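Local coordinates for hypothetical sugar ABC-transporter sugar binding protein (Arthrobacter globiformis, PDB 7BVT) that probably serves as the sugar-capturing component of an ABC transporter, binding the cyclic tetrasaccharide cyclic alpha-maltosyl-1,6-maltose for uptake into the cell, at residues 49-54 with 312-317; 69-74 with 91-96; 199-204 with 382-387; 249-254 with 267-272. One frame throughout, in Å; residues are numbered along the deposited sequence.

Interaction 1: residues 49-54 with 312-317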
# COMPACT_ATOMS: atom_id res chain seq x y z
N ASP A 49 -12.16 11.44 -20.44
CA ASP A 49 -12.44 12.20 -21.69
C ASP A 49 -11.99 11.40 -22.89
O ASP A 49 -12.78 11.29 -23.90
CB ASP A 49 -11.68 13.53 -21.73
CG ASP A 49 -12.24 14.54 -20.78
OD1 ASP A 49 -13.39 14.33 -20.33
OD2 ASP A 49 -11.48 15.54 -20.51
N THR A 50 -10.76 10.88 -22.83
CA THR A 50 -10.12 10.11 -23.88
C THR A 50 -11.01 8.91 -24.20
O THR A 50 -11.34 8.69 -25.39
CB THR A 50 -8.67 9.76 -23.54
OG1 THR A 50 -7.93 10.98 -23.43
CG2 THR A 50 -8.03 8.89 -24.59
N TYR A 51 -11.36 8.10 -23.20
CA TYR A 51 -12.24 6.93 -23.44
C TYR A 51 -13.58 7.33 -24.06
O TYR A 51 -14.01 6.66 -25.01
CB TYR A 51 -12.42 6.17 -22.12
CG TYR A 51 -13.37 5.01 -22.22
CD1 TYR A 51 -12.95 3.81 -22.74
CD2 TYR A 51 -14.69 5.14 -21.82
CE1 TYR A 51 -13.82 2.72 -22.79
CE2 TYR A 51 -15.56 4.06 -21.90
CZ TYR A 51 -15.12 2.85 -22.37
OH TYR A 51 -16.02 1.80 -22.41
N ASN A 52 -14.22 8.34 -23.48
CA ASN A 52 -15.55 8.83 -23.93
C ASN A 52 -15.45 9.26 -25.40
O ASN A 52 -16.40 9.00 -26.13
CB ASN A 52 -16.05 9.95 -23.03
CG ASN A 52 -16.68 9.37 -21.79
OD1 ASN A 52 -16.97 8.16 -21.73
ND2 ASN A 52 -16.92 10.22 -20.79
N ALA A 53 -14.33 9.82 -25.82
CA ALA A 53 -14.28 10.38 -27.19
C ALA A 53 -13.83 9.30 -28.17
O ALA A 53 -13.97 9.51 -29.39
CB ALA A 53 -13.41 11.60 -27.17
N SER A 54 -13.45 8.11 -27.69
CA SER A 54 -12.79 7.05 -28.48
C SER A 54 -13.83 6.02 -28.96
O SER A 54 -13.48 5.10 -29.70
CB SER A 54 -11.69 6.40 -27.67
OG SER A 54 -12.23 5.45 -26.75
N ALA A 312 -19.24 -1.43 -17.98
CA ALA A 312 -18.32 -0.94 -16.93
C ALA A 312 -16.96 -1.59 -17.15
O ALA A 312 -15.91 -0.93 -17.07
CB ALA A 312 -18.88 -1.28 -15.58
N ALA A 313 -16.97 -2.91 -17.33
CA ALA A 313 -15.70 -3.66 -17.47
C ALA A 313 -14.98 -3.25 -18.77
O ALA A 313 -13.76 -3.34 -18.86
CB ALA A 313 -15.97 -5.16 -17.43
N ASP A 314 -15.69 -2.74 -19.78
CA ASP A 314 -15.06 -2.27 -21.04
C ASP A 314 -14.17 -1.07 -20.71
O ASP A 314 -13.04 -1.01 -21.22
CB ASP A 314 -16.07 -1.91 -22.13
CG ASP A 314 -15.40 -1.57 -23.44
OD1 ASP A 314 -14.95 -2.52 -24.12
OD2 ASP A 314 -15.29 -0.34 -23.77
N PHE A 315 -14.67 -0.15 -19.91
CA PHE A 315 -13.86 1.02 -19.48
C PHE A 315 -12.65 0.55 -18.65
O PHE A 315 -11.51 0.97 -18.95
CB PHE A 315 -14.70 2.01 -18.70
CG PHE A 315 -13.86 3.08 -18.06
CD1 PHE A 315 -13.13 3.96 -18.84
CD2 PHE A 315 -13.73 3.12 -16.69
CE1 PHE A 315 -12.30 4.89 -18.25
CE2 PHE A 315 -12.91 4.06 -16.10
CZ PHE A 315 -12.21 4.96 -16.89
N LEU A 316 -12.87 -0.36 -17.71
CA LEU A 316 -11.74 -0.83 -16.86
C LEU A 316 -10.73 -1.57 -17.75
O LEU A 316 -9.53 -1.41 -17.55
CB LEU A 316 -12.29 -1.72 -15.74
CG LEU A 316 -13.12 -1.05 -14.66
CD1 LEU A 316 -13.51 -2.04 -13.57
CD2 LEU A 316 -12.44 0.14 -14.05
N SER A 317 -11.19 -2.35 -18.73
CA SER A 317 -10.27 -3.08 -19.65
C SER A 317 -9.40 -2.05 -20.39
O SER A 317 -8.20 -2.22 -20.49
CB SER A 317 -11.04 -3.95 -20.64
OG SER A 317 -11.80 -4.95 -19.95

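Interaction 2: residues 69-74 with 91-96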
# COMPACT_ATOMS: atom_id res chain seq x y z
N ASP A 69 -15.82 10.07 3.46
CA ASP A 69 -17.29 9.92 3.30
C ASP A 69 -17.64 8.69 2.44
O ASP A 69 -18.80 8.40 2.27
CB ASP A 69 -17.87 11.17 2.64
CG ASP A 69 -17.65 12.43 3.47
OD1 ASP A 69 -17.66 12.31 4.69
OD2 ASP A 69 -17.30 13.48 2.87
N PHE A 70 -16.66 8.01 1.87
CA PHE A 70 -16.91 7.12 0.69
C PHE A 70 -17.69 5.87 1.11
O PHE A 70 -18.69 5.50 0.48
CB PHE A 70 -15.55 6.79 0.05
CG PHE A 70 -15.63 6.24 -1.35
CD1 PHE A 70 -15.93 4.91 -1.57
CD2 PHE A 70 -15.31 7.04 -2.44
CE1 PHE A 70 -15.92 4.39 -2.85
CE2 PHE A 70 -15.34 6.52 -3.73
CZ PHE A 70 -15.67 5.19 -3.93
N LEU A 71 -17.26 5.15 2.15
CA LEU A 71 -17.95 3.93 2.57
C LEU A 71 -19.35 4.29 3.06
O LEU A 71 -20.30 3.54 2.79
CB LEU A 71 -17.16 3.21 3.66
CG LEU A 71 -15.86 2.62 3.15
CD1 LEU A 71 -15.12 1.93 4.25
CD2 LEU A 71 -16.13 1.64 2.00
N THR A 72 -19.47 5.37 3.81
CA THR A 72 -20.80 5.72 4.34
C THR A 72 -21.75 6.06 3.17
O THR A 72 -22.89 5.66 3.20
CB THR A 72 -20.71 6.83 5.40
OG1 THR A 72 -19.95 6.34 6.50
CG2 THR A 72 -22.09 7.21 5.89
N LYS A 73 -21.26 6.68 2.12
CA LYS A 73 -22.09 6.92 0.92
C LYS A 73 -22.50 5.58 0.28
O LYS A 73 -23.67 5.42 -0.15
CB LYS A 73 -21.33 7.81 -0.04
CG LYS A 73 -22.12 8.14 -1.27
CD LYS A 73 -21.92 9.48 -1.82
CE LYS A 73 -22.73 9.57 -3.10
NZ LYS A 73 -23.54 10.80 -3.13
N LEU A 74 -21.57 4.65 0.15
CA LEU A 74 -21.97 3.35 -0.44
C LEU A 74 -23.02 2.62 0.40
O LEU A 74 -23.94 2.05 -0.20
CB LEU A 74 -20.72 2.50 -0.63
CG LEU A 74 -19.75 2.98 -1.68
CD1 LEU A 74 -18.52 2.08 -1.67
CD2 LEU A 74 -20.34 3.00 -3.05
N LEU A 91 -7.43 -0.32 -1.19
CA LEU A 91 -7.23 -1.79 -1.09
C LEU A 91 -8.08 -2.39 0.02
O LEU A 91 -8.86 -3.34 -0.22
CB LEU A 91 -5.76 -2.10 -0.85
CG LEU A 91 -5.45 -3.59 -0.80
CD1 LEU A 91 -5.55 -4.21 -2.17
CD2 LEU A 91 -4.06 -3.83 -0.23
N VAL A 92 -7.90 -1.91 1.23
CA VAL A 92 -8.48 -2.60 2.42
C VAL A 92 -10.00 -2.38 2.45
O VAL A 92 -10.66 -3.02 3.26
CB VAL A 92 -7.77 -2.17 3.72
CG1 VAL A 92 -6.27 -2.38 3.60
CG2 VAL A 92 -8.07 -0.75 4.09
N TRP A 93 -10.54 -1.52 1.59
CA TRP A 93 -12.02 -1.36 1.53
C TRP A 93 -12.68 -2.49 0.77
O TRP A 93 -13.89 -2.70 0.97
CB TRP A 93 -12.45 -0.03 0.93
CG TRP A 93 -12.01 1.18 1.68
CD1 TRP A 93 -11.40 1.25 2.90
CD2 TRP A 93 -12.25 2.51 1.25
NE1 TRP A 93 -11.20 2.56 3.23
CE2 TRP A 93 -11.70 3.35 2.24
CE3 TRP A 93 -12.81 3.07 0.11
CZ2 TRP A 93 -11.74 4.73 2.11
CZ3 TRP A 93 -12.83 4.45 -0.02
CH2 TRP A 93 -12.30 5.26 0.97
N VAL A 94 -11.99 -3.11 -0.16
CA VAL A 94 -12.66 -4.06 -1.11
C VAL A 94 -13.51 -5.06 -0.35
O VAL A 94 -14.67 -5.27 -0.69
CB VAL A 94 -11.67 -4.74 -2.05
CG1 VAL A 94 -12.34 -5.83 -2.85
CG2 VAL A 94 -11.04 -3.73 -2.97
N PRO A 95 -13.00 -5.77 0.66
CA PRO A 95 -13.81 -6.79 1.32
C PRO A 95 -15.02 -6.21 2.03
O PRO A 95 -16.03 -6.89 2.07
CB PRO A 95 -12.83 -7.45 2.34
CG PRO A 95 -11.47 -7.05 1.87
CD PRO A 95 -11.61 -5.72 1.18
N GLN A 96 -14.92 -4.98 2.50
CA GLN A 96 -16.08 -4.32 3.13
C GLN A 96 -17.11 -3.98 2.07
O GLN A 96 -18.33 -4.17 2.30
CB GLN A 96 -15.60 -3.09 3.89
CG GLN A 96 -14.67 -3.48 5.04
CD GLN A 96 -14.06 -2.25 5.63
OE1 GLN A 96 -14.75 -1.52 6.35
NE2 GLN A 96 -12.80 -1.99 5.31

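Interaction 3: residues 199-204 with 382-387. With GLC (alpha-D-glucopyranose), chain B; GLC (alpha-D-glucopyranose), chain C.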
# COMPACT_ATOMS: atom_id res chain seq x y z
N TRP A 199 0.89 -1.70 9.12
CA TRP A 199 1.30 -1.94 7.72
C TRP A 199 2.81 -1.68 7.57
O TRP A 199 3.43 -2.32 6.72
CB TRP A 199 0.40 -1.18 6.77
CG TRP A 199 0.92 0.02 6.05
CD1 TRP A 199 1.40 1.18 6.59
CD2 TRP A 199 0.94 0.21 4.63
NE1 TRP A 199 1.75 2.05 5.59
CE2 TRP A 199 1.47 1.50 4.38
CE3 TRP A 199 0.56 -0.57 3.54
CZ2 TRP A 199 1.58 2.01 3.09
CZ3 TRP A 199 0.69 -0.07 2.27
CH2 TRP A 199 1.26 1.17 2.05
N ASN A 200 3.40 -0.86 8.43
CA ASN A 200 4.88 -0.74 8.48
C ASN A 200 5.49 -2.00 9.08
O ASN A 200 6.53 -2.48 8.56
CB ASN A 200 5.27 0.52 9.24
CG ASN A 200 5.22 1.77 8.38
OD1 ASN A 200 4.34 2.63 8.56
ND2 ASN A 200 6.11 1.83 7.43
N PHE A 201 4.90 -2.54 10.14
CA PHE A 201 5.39 -3.76 10.78
C PHE A 201 5.27 -4.96 9.84
O PHE A 201 6.17 -5.80 9.80
CB PHE A 201 4.62 -4.03 12.07
CG PHE A 201 5.15 -5.23 12.79
CD1 PHE A 201 6.31 -5.16 13.56
CD2 PHE A 201 4.55 -6.45 12.64
CE1 PHE A 201 6.83 -6.30 14.15
CE2 PHE A 201 5.04 -7.57 13.26
CZ PHE A 201 6.19 -7.50 14.01
N GLN A 202 4.17 -5.06 9.09
CA GLN A 202 3.97 -6.24 8.23
C GLN A 202 5.17 -6.39 7.28
O GLN A 202 5.51 -7.48 6.92
CB GLN A 202 2.68 -6.10 7.43
CG GLN A 202 1.45 -6.45 8.24
CD GLN A 202 0.16 -5.84 7.71
OE1 GLN A 202 0.16 -4.92 6.91
NE2 GLN A 202 -0.98 -6.35 8.22
N VAL A 203 5.73 -5.29 6.81
CA VAL A 203 6.89 -5.35 5.89
C VAL A 203 7.96 -6.22 6.53
O VAL A 203 8.46 -7.13 5.90
CB VAL A 203 7.45 -3.94 5.64
CG1 VAL A 203 8.78 -4.00 4.90
CG2 VAL A 203 6.44 -3.08 4.92
N ASN A 204 8.31 -5.92 7.77
CA ASN A 204 9.43 -6.60 8.45
C ASN A 204 9.03 -8.01 8.87
O ASN A 204 9.88 -8.94 8.77
CB ASN A 204 9.85 -5.78 9.66
CG ASN A 204 10.42 -4.42 9.30
OD1 ASN A 204 10.16 -3.44 9.99
ND2 ASN A 204 11.14 -4.31 8.18
N LEU A 382 -6.35 -2.64 14.17
CA LEU A 382 -6.34 -1.85 15.42
C LEU A 382 -6.06 -2.75 16.62
O LEU A 382 -5.22 -2.33 17.42
CB LEU A 382 -7.68 -1.13 15.58
CG LEU A 382 -7.73 -0.11 16.70
CD1 LEU A 382 -6.61 0.93 16.65
CD2 LEU A 382 -9.10 0.57 16.67
N ALA A 383 -6.65 -3.95 16.70
CA ALA A 383 -6.44 -4.86 17.85
C ALA A 383 -4.95 -5.21 17.90
O ALA A 383 -4.32 -5.16 18.97
CB ALA A 383 -7.27 -6.09 17.80
N PHE A 384 -4.38 -5.49 16.72
CA PHE A 384 -2.96 -5.86 16.58
C PHE A 384 -2.12 -4.70 17.04
O PHE A 384 -1.22 -4.94 17.88
CB PHE A 384 -2.63 -6.22 15.13
CG PHE A 384 -1.21 -6.61 14.89
CD1 PHE A 384 -0.75 -7.88 15.18
CD2 PHE A 384 -0.36 -5.72 14.24
CE1 PHE A 384 0.57 -8.22 14.89
CE2 PHE A 384 0.94 -6.06 13.98
CZ PHE A 384 1.42 -7.29 14.34
N ALA A 385 -2.32 -3.52 16.47
CA ALA A 385 -1.46 -2.35 16.69
C ALA A 385 -1.46 -1.97 18.18
O ALA A 385 -0.41 -1.66 18.73
CB ALA A 385 -1.91 -1.19 15.82
N GLN A 386 -2.63 -2.04 18.84
CA GLN A 386 -2.70 -1.63 20.27
C GLN A 386 -1.87 -2.57 21.13
O GLN A 386 -1.28 -2.12 22.12
CB GLN A 386 -4.15 -1.48 20.71
CG GLN A 386 -4.75 -0.23 20.10
CD GLN A 386 -6.21 -0.07 20.43
OE1 GLN A 386 -6.94 -1.06 20.62
NE2 GLN A 386 -6.64 1.18 20.45
N GLU A 387 -1.82 -3.85 20.81
CA GLU A 387 -1.07 -4.80 21.64
C GLU A 387 0.40 -4.63 21.34
O GLU A 387 1.22 -4.68 22.26
CB GLU A 387 -1.53 -6.23 21.45
CG GLU A 387 -2.92 -6.48 21.96
CD GLU A 387 -3.10 -6.40 23.47
OE1 GLU A 387 -2.12 -6.13 24.18
OE2 GLU A 387 -4.24 -6.69 23.95
C1 GLC B . -0.96 4.41 7.17
C2 GLC B . -1.44 5.48 8.16
C3 GLC B . -1.21 6.85 7.52
C4 GLC B . 0.27 7.05 7.16
C5 GLC B . 0.88 5.83 6.41
C6 GLC B . 2.38 5.78 6.61
O2 GLC B . -2.84 5.28 8.44
O3 GLC B . -1.65 7.89 8.40
O4 GLC B . 0.36 8.24 6.34
O5 GLC B . 0.45 4.56 6.98
O6 GLC B . 2.89 4.90 5.61
C1 GLC C . -1.61 4.45 1.61
C2 GLC C . -2.10 3.24 0.88
C3 GLC C . -3.17 2.54 1.69
C4 GLC C . -2.59 2.25 3.08
C5 GLC C . -2.21 3.55 3.76
C6 GLC C . -1.60 3.29 5.15
O2 GLC C . -2.47 3.65 -0.43
O3 GLC C . -3.58 1.36 0.99
O4 GLC C . -3.54 1.61 3.91
O5 GLC C . -1.21 4.17 2.98
O6 GLC C . -1.71 4.48 5.91

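Interaction 4: residues 249-254 with 267-272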
# COMPACT_ATOMS: atom_id res chain seq x y z
N GLY A 249 8.08 11.17 12.38
CA GLY A 249 8.00 12.45 11.64
C GLY A 249 9.27 13.26 11.81
O GLY A 249 9.42 14.27 11.07
N GLU A 250 10.19 12.83 12.66
CA GLU A 250 11.53 13.50 12.75
C GLU A 250 12.25 13.52 11.40
O GLU A 250 12.91 14.53 11.03
CB GLU A 250 12.38 12.87 13.84
CG GLU A 250 11.83 13.08 15.21
CD GLU A 250 11.48 14.52 15.55
OE1 GLU A 250 12.41 15.37 15.51
OE2 GLU A 250 10.29 14.78 15.85
N PHE A 251 12.17 12.42 10.65
CA PHE A 251 12.83 12.28 9.34
C PHE A 251 12.23 13.33 8.40
O PHE A 251 12.98 14.03 7.71
CB PHE A 251 12.60 10.87 8.77
CG PHE A 251 12.99 10.77 7.33
CD1 PHE A 251 14.30 10.97 6.91
CD2 PHE A 251 12.03 10.55 6.36
CE1 PHE A 251 14.63 10.89 5.57
CE2 PHE A 251 12.36 10.56 5.03
CZ PHE A 251 13.66 10.72 4.63
N GLU A 252 10.90 13.40 8.38
CA GLU A 252 10.18 14.27 7.42
C GLU A 252 10.49 15.76 7.71
O GLU A 252 10.55 16.52 6.75
CB GLU A 252 8.69 13.98 7.49
CG GLU A 252 8.39 12.62 6.87
CD GLU A 252 6.98 12.11 7.05
OE1 GLU A 252 6.11 12.88 7.45
OE2 GLU A 252 6.77 10.93 6.80
N LYS A 253 10.75 16.09 8.97
CA LYS A 253 11.17 17.44 9.44
C LYS A 253 12.61 17.78 9.03
O LYS A 253 13.02 18.90 9.31
CB LYS A 253 11.12 17.51 10.97
CG LYS A 253 9.75 17.52 11.62
CD LYS A 253 9.81 17.09 13.07
CE LYS A 253 8.90 17.85 14.01
NZ LYS A 253 7.64 17.12 14.30
N GLY A 254 13.39 16.85 8.45
CA GLY A 254 14.82 17.04 8.22
C GLY A 254 15.60 16.95 9.51
O GLY A 254 16.74 17.44 9.54
N GLY A 267 7.11 11.63 -5.27
CA GLY A 267 6.44 12.63 -6.11
C GLY A 267 6.27 13.93 -5.36
O GLY A 267 6.61 14.99 -5.91
N ILE A 268 5.71 13.87 -4.16
CA ILE A 268 5.50 15.05 -3.28
C ILE A 268 6.83 15.78 -3.08
O ILE A 268 6.89 17.00 -3.33
CB ILE A 268 4.84 14.63 -1.97
CG1 ILE A 268 3.43 14.09 -2.23
CG2 ILE A 268 4.83 15.78 -0.97
CD1 ILE A 268 2.93 13.19 -1.16
N TRP A 269 7.90 15.06 -2.77
CA TRP A 269 9.23 15.68 -2.49
C TRP A 269 10.07 15.97 -3.73
O TRP A 269 10.92 16.89 -3.64
CB TRP A 269 10.00 14.80 -1.51
CG TRP A 269 9.50 14.95 -0.11
CD1 TRP A 269 8.46 15.71 0.33
CD2 TRP A 269 10.01 14.27 1.03
NE1 TRP A 269 8.30 15.56 1.68
CE2 TRP A 269 9.24 14.67 2.14
CE3 TRP A 269 11.06 13.36 1.21
CZ2 TRP A 269 9.49 14.21 3.42
CZ3 TRP A 269 11.30 12.90 2.48
CH2 TRP A 269 10.52 13.32 3.56
N ALA A 270 10.00 15.19 -4.81
CA ALA A 270 10.93 15.39 -5.95
C ALA A 270 10.69 16.80 -6.50
O ALA A 270 11.64 17.38 -7.04
CB ALA A 270 10.82 14.30 -7.00
N ALA A 271 9.52 17.37 -6.23
CA ALA A 271 9.09 18.73 -6.63
C ALA A 271 9.70 19.77 -5.69
O ALA A 271 10.56 20.56 -6.15
CB ALA A 271 7.58 18.82 -6.60
N ASP A 272 9.27 19.80 -4.42
CA ASP A 272 9.78 20.78 -3.43
C ASP A 272 10.39 20.04 -2.25
O ASP A 272 9.77 19.88 -1.21
CB ASP A 272 8.67 21.72 -2.97
CG ASP A 272 9.25 22.80 -2.08
OD1 ASP A 272 10.26 23.39 -2.49
OD2 ASP A 272 8.73 22.98 -0.99

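Interaction 1: residues 49-54 with 312-317
Tyr51, whose ring spans the gap to Asp314 and Phe315, has its backbone O gripped by three donors: Ser54 N, Ser54 OG at 2.8 Å from Tyr51 O, and Gln55 NE2. The two Ser54 donors come from the same face of the carbonyl plane. At the far end of the side chain, Tyr51 OH gives its proton to Asp314 OD2 at 2.6 Å, a short bond that uses the anti lone pair of that oxygen. The carboxylate plane is turned well away from the ring plane, although OD2 itself lies at the ring's edge.

Helix 38-53, the crossover between parallel strands 28-34 and 58-64 of a Rossmann-like lobe, here meets helix 306-319, which also touches strands 86-90 and 292-301 of the same sheet. With CG anti to the backbone N (chi1 176°), Tyr51 reaches from one helix to the other. Phe315 turns its edge to the face of Tyr51 in a T-shaped pair with planes at 70°, and its CD1 stands 3.5 Å from Tyr51 CG. Phe315 CB adds a CH-pi contact, 4.1 Å from the Tyr51 ring centroid. A phenylalanine here would probably leave Asp314 OD2 without its hydroxyl mate and take away the polar tie between the two helices. Ile60 of strand 58-64 touches both rings, and Trp318 also meets Tyr51.

Interaction 2: residues 69-74 with 91-96
Leu71 lies over one face of the Trp93 indole, while Phe70 meets the six-membered ring of the same indole obliquely. Both belong to helix 70-80, which links parallel strands 58-64 and 86-90 in a beta-alpha-beta crossover; Trp93 follows the second strand, just before helix 94-100.

Leu71 CD1 sits 4.0 Å from the centroid of the five-membered ring, only 5° off its normal, an almost vertical CH-pi contact. The other branch, CD2, reaches toward the shared bond at Trp93 CD2, so the forked leucine covers a broad patch of indole. Phe70 and the six-membered ring are inclined at 34°, and Phe70 CD1 approaches Trp93 CZ3 to 3.5 Å.

Trp93 can face both because its CG is anti to the carbonyl carbon (chi1 -62°), which swings the indole toward helix 70-80. Were Trp93 replaced by an alanine, Phe70 would probably lose its aromatic neighbour and Leu71 the flat face it lies on.

Gln96 borders the leucine, with OE1 4.1 Å from Leu71 CD1. The other end of its amide, NE2, donates to Val92 O at 3.1 Å from above the carbonyl plane, with Val92 O close to the amide plane of Gln96.

Interaction 3: residues 199-204 with 382-387
Helix 195-207 supplies part of the glycan pocket, and behind that pocket it packs on helix 377-392 through a pair of buried phenylalanines, Phe201 and Phe384. Phe201 CD2 lies 3.7 Å from Phe384 CZ, near the plane of the Phe384 ring and at its edge. The two ring planes are inclined at 50° and their centroids stand 5.7 Å apart, so the pair is oblique and the small interface rests on van der Waals contact alone. In both residues CG is anti to the backbone N, which sends each ring toward the opposing helix; flat, wholly apolar side chains suit this buried place, walled by other aromatic rings.

Two residues before Phe201, Trp199 serves the sugar. Its NE1 donates to O6 of the chain B glucose at 3.1 Å, and at 168° the bond is nearly straight, with O6 in the plane of the indole at its edge. Over one indole face lies C6 of the chain C glucose, 3.6 Å from Trp199 CE2; this carbon belongs to the 1,6 linkage joining the two glucoses. An aromatic side chain with an N-H can thus use face and edge at once. Its chi1 of 108° lies off the staggered positions, consistent with some strain in setting the ring against the glycan.

Around the phenylalanine pair, Trp234 of helix 225-239 meets Phe201 edge-to-face, Phe212 and Phe222 meet Phe384 likewise, and helix 398-415 packs against Phe384 through Val409, while strand 140-147 touches Trp199 with Asn140 and Leu142.

Interaction 4: residues 249-254 with 267-272
Phe251 and Glu252, the two residues that meet Trp269, begin a type I beta turn running from Phe251 to Gly254, closed by Gly254 N on Phe251 O at 2.9 Å. Glycine suits positions Gly249 and Gly254: Gly254 has positive phi, and at the backbone angles of Gly249 a side chain would jam against the preceding carbonyl O.

Trp269 points its indole edge-on at the turn. Phe251 CE2 lies near the indole plane, 3.6 Å from Trp269 CZ3, and the phenylalanine ring is inclined at 50° to the six-membered ring, so the two meet obliquely. Beside it Glu252 passes the same edge with the apolar part of its chain, CG standing 4.0 Å from Trp269 CZ2; the carboxylate plane is turned 84° from the indole.

The contact joins the loop leading into strand 258-262 to helix 264-271, which follows that strand and begins with Trp264 of the glycan pocket. Trp269 is carried there with CG anti to the carbonyl carbon (chi1 -77°), a setting that directs the large ring from the helix to the loop. Phe275 meets both Phe251 and Trp269 edge-to-face, and Met145 of strand 140-147 touches both as well. Asp185 OD2 accepts from the backbone N of Gly249 and of Phe251, fixing the start of the turn. Glu252 OE2 lies close to Glu261 OE2, a proximity that may raise the proton affinity of one carboxylate.

How the interactions relate
All four contacts rest on aromatic rings, but their partners differ. Interactions 1, 3 and 4 are buried and interaction 2 only partly. Interaction 1 alone adds a side-chain hydrogen bond across its helices, where Asp314 is exposed to solvent; interactions 3 and 4 join their elements by oblique aromatic packing, and interaction 2 adds a leucine over an indole face. Interactions 1 and 2 each use a crossover helix between parallel strands of the mixed sheet, whereas interactions 3 and 4 both pack beside strand 140-147. Interaction 3 holds pocket residues itself, and interactions 1 and 3, with centres about 38 Å apart, lie on opposite sides of the chain's centre.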